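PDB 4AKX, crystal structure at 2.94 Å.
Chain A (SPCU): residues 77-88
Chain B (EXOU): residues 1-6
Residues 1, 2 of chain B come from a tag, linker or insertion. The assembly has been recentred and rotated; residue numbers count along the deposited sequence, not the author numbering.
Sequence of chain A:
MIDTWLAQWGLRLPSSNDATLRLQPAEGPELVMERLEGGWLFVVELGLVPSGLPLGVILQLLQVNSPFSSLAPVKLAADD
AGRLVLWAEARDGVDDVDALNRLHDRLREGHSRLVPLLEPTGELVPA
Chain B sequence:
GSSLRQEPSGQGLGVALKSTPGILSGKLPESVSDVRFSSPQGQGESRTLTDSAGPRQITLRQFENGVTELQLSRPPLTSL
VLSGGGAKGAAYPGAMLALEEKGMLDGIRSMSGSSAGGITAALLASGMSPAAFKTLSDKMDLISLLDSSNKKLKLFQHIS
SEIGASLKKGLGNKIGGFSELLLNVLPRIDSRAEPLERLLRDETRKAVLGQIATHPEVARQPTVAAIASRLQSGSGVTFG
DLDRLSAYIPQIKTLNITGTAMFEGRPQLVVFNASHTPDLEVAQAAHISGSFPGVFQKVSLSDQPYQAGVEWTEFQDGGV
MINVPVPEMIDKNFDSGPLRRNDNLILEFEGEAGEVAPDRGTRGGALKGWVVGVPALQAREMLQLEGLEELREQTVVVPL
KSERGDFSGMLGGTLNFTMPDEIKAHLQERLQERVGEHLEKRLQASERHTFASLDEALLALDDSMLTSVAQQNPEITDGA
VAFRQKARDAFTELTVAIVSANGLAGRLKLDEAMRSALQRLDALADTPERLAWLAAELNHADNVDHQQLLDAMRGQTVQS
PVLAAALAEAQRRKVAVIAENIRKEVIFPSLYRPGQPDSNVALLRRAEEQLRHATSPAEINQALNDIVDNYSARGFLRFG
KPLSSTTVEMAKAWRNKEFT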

ATOM      1  N   ALA A  77       4.960  -3.596  -2.755  1.00 46.03           N
ATOM      2  CA  ALA A  77       4.749  -2.520  -3.726  1.00 46.60           C
ATOM      3  C   ALA A  77       3.975  -3.054  -4.868  1.00 50.67           C
ATOM      4  O   ALA A  77       3.650  -4.249  -4.901  1.00 58.68           O
ATOM      5  CB  ALA A  77       6.067  -1.968  -4.237  1.00 46.68           C
ATOM      6  N   ALA A  78       3.719  -2.195  -5.846  1.00 49.62           N
ATOM      7  CA  ALA A  78       3.142  -2.651  -7.093  1.00 52.19           C
ATOM      8  C   ALA A  78       4.051  -2.202  -8.198  1.00 56.05           C
ATOM      9  O   ALA A  78       4.629  -1.108  -8.106  1.00 60.76           O
ATOM     10  CB  ALA A  78       1.771  -2.047  -7.263  1.00 51.50           C
ATOM     11  N   ASP A  79       4.226  -3.012  -9.237  1.00 56.80           N
ATOM     12  CA  ASP A  79       5.013  -2.509 -10.367  1.00 61.99           C
ATOM     13  C   ASP A  79       4.143  -1.647 -11.244  1.00 64.27           C
ATOM     14  O   ASP A  79       2.974  -1.424 -10.926  1.00 64.24           O
ATOM     15  CB  ASP A  79       5.735  -3.607 -11.143  1.00 66.72           C
ATOM     16  CG  ASP A  79       4.806  -4.445 -11.988  1.00 80.32           C
ATOM     17  OD1 ASP A  79       3.603  -4.113 -12.094  1.00 88.18           O
ATOM     18  OD2 ASP A  79       5.291  -5.458 -12.551  1.00 90.39           O
ATOM     19  N   ASP A  80       4.711  -1.138 -12.326  1.00 68.63           N
ATOM     20  CA  ASP A  80       3.984  -0.238 -13.220  1.00 77.14           C
ATOM     21  C   ASP A  80       2.771  -0.865 -13.884  1.00 78.19           C
ATOM     22  O   ASP A  80       1.858  -0.157 -14.289  1.00 84.90           O
ATOM     23  CB  ASP A  80       4.915   0.322 -14.272  1.00 84.64           C
ATOM     24  CG  ASP A  80       6.230   0.743 -13.689  1.00 90.18           C
ATOM     25  OD1 ASP A  80       6.233   1.730 -12.926  1.00 96.13           O
ATOM     26  OD2 ASP A  80       7.251   0.066 -13.956  1.00 92.75           O
ATOM     27  N   ALA A  81       2.760  -2.189 -13.981  1.00 77.07           N
ATOM     28  CA  ALA A  81       1.620  -2.892 -14.528  1.00 76.05           C
ATOM     29  C   ALA A  81       0.571  -3.170 -13.454  1.00 71.88           C
ATOM     30  O   ALA A  81      -0.482  -3.708 -13.746  1.00 85.26           O
ATOM     31  CB  ALA A  81       2.057  -4.174 -15.215  1.00 75.66           C
ATOM     32  N   GLY A  82       0.823  -2.753 -12.227  1.00 61.94           N
ATOM     33  CA  GLY A  82      -0.190  -2.889 -11.196  1.00 62.12           C
ATOM     34  C   GLY A  82      -0.120  -4.232 -10.506  1.00 64.26           C
ATOM     35  O   GLY A  82      -1.073  -4.662  -9.866  1.00 64.58           O
ATOM     36  N   ARG A  83       1.033  -4.889 -10.629  1.00 70.74           N
ATOM     37  CA  ARG A  83       1.246  -6.216 -10.078  1.00 63.29           C
ATOM     38  C   ARG A  83       1.845  -6.081  -8.722  1.00 60.75           C
ATOM     39  O   ARG A  83       2.860  -5.390  -8.552  1.00 57.75           O
ATOM     40  CB  ARG A  83       2.181  -7.019 -10.955  1.00 64.02           C
ATOM     41  CG  ARG A  83       2.200  -8.506 -10.604  1.00 69.74           C
ATOM     42  CD  ARG A  83       3.115  -9.301 -11.540  1.00 63.92           C
ATOM     43  NE  ARG A  83       2.647  -9.234 -12.902  1.00 65.29           N
ATOM     44  CZ  ARG A  83       1.561  -9.855 -13.314  1.00 72.51           C
ATOM     45  NH1 ARG A  83       0.861 -10.578 -12.455  1.00 74.41           N
ATOM     46  NH2 ARG A  83       1.172  -9.753 -14.575  1.00 79.39           N
ATOM     47  N   LEU A  84       1.200  -6.736  -7.753  1.00 66.61           N
ATOM     48  CA  LEU A  84       1.553  -6.621  -6.329  1.00 61.44           C
ATOM     49  C   LEU A  84       2.732  -7.517  -5.980  1.00 60.24           C
ATOM     50  O   LEU A  84       2.729  -8.711  -6.267  1.00 67.21           O
ATOM     51  CB  LEU A  84       0.362  -6.967  -5.456  1.00 60.84           C
ATOM     52  CG  LEU A  84       0.321  -6.071  -4.230  1.00 64.21           C
ATOM     53  CD1 LEU A  84      -0.995  -6.313  -3.533  1.00 71.45           C
ATOM     54  CD2 LEU A  84       1.460  -6.398  -3.293  1.00 71.45           C
ATOM     55  N   VAL A  85       3.750  -6.925  -5.382  1.00 52.99           N
ATOM     56  CA  VAL A  85       5.070  -7.517  -5.371  1.00 50.61           C
ATOM     57  C   VAL A  85       5.685  -7.374  -3.988  1.00 52.35           C
ATOM     58  O   VAL A  85       5.489  -6.355  -3.311  1.00 60.57           O
ATOM     59  CB  VAL A  85       5.977  -6.821  -6.401  1.00 50.19           C
ATOM     60  CG1 VAL A  85       7.429  -7.135  -6.124  1.00 55.08           C
ATOM     61  CG2 VAL A  85       5.609  -7.233  -7.806  1.00 49.15           C
ATOM     62  N   LEU A  86       6.379  -8.410  -3.542  1.00 47.28           N
ATOM     63  CA  LEU A  86       7.153  -8.308  -2.356  1.00 46.09           C
ATOM     64  C   LEU A  86       8.537  -8.342  -2.864  1.00 47.53           C
ATOM     65  O   LEU A  86       8.826  -9.121  -3.743  1.00 56.84           O
ATOM     66  CB  LEU A  86       6.933  -9.518  -1.498  1.00 48.99           C
ATOM     67  CG  LEU A  86       5.641  -9.535  -0.717  1.00 54.12           C
ATOM     68  CD1 LEU A  86       5.291 -10.955  -0.277  1.00 56.30           C
ATOM     69  CD2 LEU A  86       5.773  -8.641   0.489  1.00 53.92           C
ATOM     70  N   TRP A  87       9.413  -7.507  -2.337  1.00 45.73           N
ATOM     71  CA  TRP A  87      10.791  -7.547  -2.798  1.00 49.97           C
ATOM     72  C   TRP A  87      11.733  -7.197  -1.729  1.00 51.29           C
ATOM     73  O   TRP A  87      11.336  -6.600  -0.738  1.00 57.17           O
ATOM     74  CB  TRP A  87      11.011  -6.615  -3.978  1.00 49.56           C
ATOM     75  CG  TRP A  87      10.821  -5.152  -3.661  1.00 48.42           C
ATOM     76  CD1 TRP A  87       9.618  -4.446  -3.634  1.00 50.54           C
ATOM     77  CD2 TRP A  87      11.834  -4.166  -3.369  1.00 48.12           C
ATOM     78  NE1 TRP A  87       9.827  -3.117  -3.349  1.00 48.05           N
ATOM     79  CE2 TRP A  87      11.124  -2.880  -3.187  1.00 49.47           C
ATOM     80  CE3 TRP A  87      13.201  -4.193  -3.238  1.00 54.35           C
ATOM     81  CZ2 TRP A  87      11.784  -1.710  -2.883  1.00 50.80           C
ATOM     82  CZ3 TRP A  87      13.875  -2.979  -2.925  1.00 55.58           C
ATOM     83  CH2 TRP A  87      13.176  -1.778  -2.746  1.00 51.97           C
ATOM     84  N   ALA A  88      12.990  -7.603  -1.908  1.00 51.77           N
ATOM     85  CA  ALA A  88      14.091  -7.174  -1.044  1.00 53.34           C
ATOM     86  C   ALA A  88      15.268  -6.983  -1.922  1.00 55.44           C
ATOM     87  O   ALA A  88      15.241  -7.377  -3.077  1.00 60.09           O
ATOM     88  CB  ALA A  88      14.408  -8.225   0.015  1.00 51.04           C
TER
ATOM     89  N   GLY B   1       4.783 -14.694 -14.970  1.00 84.69           N
ATOM     90  CA  GLY B   1       4.112 -13.418 -15.374  1.00 90.67           C
ATOM     91  C   GLY B   1       4.925 -12.271 -14.818  1.00 91.59           C
ATOM     92  O   GLY B   1       4.808 -11.952 -13.644  1.00 91.92           O
ATOM     93  N   SER B   2       5.752 -11.653 -15.663  1.00 99.22           N
ATOM     94  CA  SER B   2       7.012 -10.981 -15.223  1.00 99.76           C
ATOM     95  C   SER B   2       6.776  -9.652 -14.502  1.00 84.63           C
ATOM     96  O   SER B   2       5.690  -9.108 -14.591  1.00 92.89           O
ATOM     97  CB  SER B   2       7.944 -10.773 -16.438  1.00115.16           C
ATOM     98  OG  SER B   2       7.847 -11.853 -17.377  1.00113.02           O
ATOM     99  N   SER B   3       7.777  -9.107 -13.812  1.00 71.54           N
ATOM    100  CA  SER B   3       7.588  -7.772 -13.200  1.00 70.46           C
ATOM    101  C   SER B   3       8.153  -6.637 -14.044  1.00 78.88           C
ATOM    102  O   SER B   3       9.369  -6.491 -14.182  1.00 90.46           O
ATOM    103  CB  SER B   3       8.180  -7.693 -11.801  1.00 60.65           C
ATOM    104  OG  SER B   3       7.718  -8.745 -11.002  1.00 54.52           O
ATOM    105  N   LEU B   4       7.275  -5.812 -14.590  1.00 82.98           N
ATOM    106  CA  LEU B   4       7.718  -4.609 -15.263  1.00 86.63           C
ATOM    107  C   LEU B   4       7.991  -3.401 -14.312  1.00 83.74           C
ATOM    108  O   LEU B   4       7.155  -3.008 -13.497  1.00 80.09           O
ATOM    109  CB  LEU B   4       6.734  -4.217 -16.353  1.00 90.43           C
ATOM    110  CG  LEU B   4       7.326  -3.094 -17.225  1.00116.62           C
ATOM    111  CD1 LEU B   4       8.502  -3.568 -18.096  1.00123.16           C
ATOM    112  CD2 LEU B   4       6.262  -2.395 -18.073  1.00133.43           C
ATOM    113  N   ARG B   5       9.182  -2.834 -14.426  1.00 80.62           N
ATOM    114  CA  ARG B   5       9.474  -1.514 -13.892  1.00 80.34           C
ATOM    115  C   ARG B   5      10.195  -0.704 -14.986  1.00 95.55           C
ATOM    116  O   ARG B   5      10.754  -1.281 -15.929  1.00102.98           O
ATOM    117  CB  ARG B   5      10.402  -1.604 -12.679  1.00 74.42           C
ATOM    118  CG  ARG B   5      10.446  -2.926 -11.954  1.00 68.88           C
ATOM    119  CD  ARG B   5       9.449  -2.826 -10.854  1.00 67.19           C
ATOM    120  NE  ARG B   5       9.692  -3.760  -9.779  1.00 64.63           N
ATOM    121  CZ  ARG B   5       9.136  -3.596  -8.594  1.00 63.78           C
ATOM    122  NH1 ARG B   5       8.361  -2.551  -8.402  1.00 60.18           N
ATOM    123  NH2 ARG B   5       9.338  -4.450  -7.612  1.00 69.51           N
ATOM    124  N   GLN B   6      10.171   0.625 -14.872  1.00103.52           N
ATOM    125  CA  GLN B   6      11.127   1.465 -15.587  1.00117.50           C
ATOM    126  C   GLN B   6      11.834   2.374 -14.578  1.00122.98           C
ATOM    127  O   GLN B   6      12.716   3.158 -14.937  1.00138.28           O
ATOM    128  CB  GLN B   6      10.438   2.292 -16.692  1.00129.75           C
ATOM    129  CG  GLN B   6      11.402   2.838 -17.752  1.00140.50           C
ATOM    130  CD  GLN B   6      10.720   3.709 -18.809  1.00149.57           C
ATOM    131  OE1 GLN B   6       9.998   3.209 -19.679  1.00147.73           O
ATOM    132  NE2 GLN B   6      10.977   5.015 -18.756  1.00155.31           N
TER

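The contact between these two stretches of SPCU and EXOU centres on the turn of a chain A hairpin, over which the N-terminal segment of chain B runs without regular helix or strand. The best-formed polar link is backbone to backbone: A:Asp80 N donates a hydrogen bond to B:Leu4 O at 3.3 Å, with an N-H...O angle of 146°. A weak second bond comes back the other way, B:Gln6 N to A:Asp80 OD2 at 3.1 Å and 122°. A:Asp80 thus engages chain B through both its main chain and its carboxylate, and the backbones draw nearest beside it, with A:Asp80 CA 5.7 Å from B:Arg5 CA. Both bonds carry some uncertainty, because B:Leu4 O and A:Asp80 OD2 each sit too close to a neighbour in the model. The carboxylate of A:Asp79 also faces chain B, placing A:Asp79 OD2 2.9 Å from B:Leu4 N; whether this is a hydrogen bond is left open by the geometry.

The other carboxylate oxygen of A:Asp79 serves the hairpin itself. A:Asp79 OD1 accepts a hydrogen bond from A:Arg83 N at 3.1 Å and a weak one from A:Ala81 N at 2.8 Å, bracing the type I turn from A:Asp79 to A:Gly82. The turn is closed by A:Gly82 N donating to A:Asp79 O at 2.8 Å; A:Asp79 N to A:Arg83 O at 2.8 Å closes the hairpin next to the turn, and A:Val85 N to A:Ala77 O at 2.7 Å pairs the strands. Glycine suits this place in the turn, A:Gly82, where a CB would be jammed against the preceding carbonyl oxygen.

Toward the start of chain B, the side chain of A:Arg83, t at chi1 and chi2 and then bent at chi3 (m), reaches two tag residues. B:Gly1 O lies over one face of the A:Arg83 guanidinium, 3.6 Å from A:Arg83 NE, and B:Ser2 O is 3.5 Å from the same A:Arg83 NE; NH1 and NH2 are hydrogen-bonded elsewhere in the structure.

B:Arg5 has the largest covered area, 93 Å². Its CA-to-CB bond points sideways, but the end of the side chain comes nearer to chain A, where its aliphatic part passes A:Asp79 (B:Arg5 CD to A:Asp79 CB, 3.8 Å). The guanidinium packs by A:Val85, with B:Arg5 NH2 3.6 Å from A:Val85 CG1, and by A:Trp87, with B:Arg5 NH2 4.0 Å from A:Trp87 CD1. The cation-pi geometry is long, B:Arg5 CZ standing 5.4 Å from the centroid of the five-membered ring of A:Trp87, so any attraction is weak. A:Val85 also borders B:Ser3, with A:Val85 CG2 4.1 Å from B:Ser3 OG. Altogether the two stretches bury 465 Å².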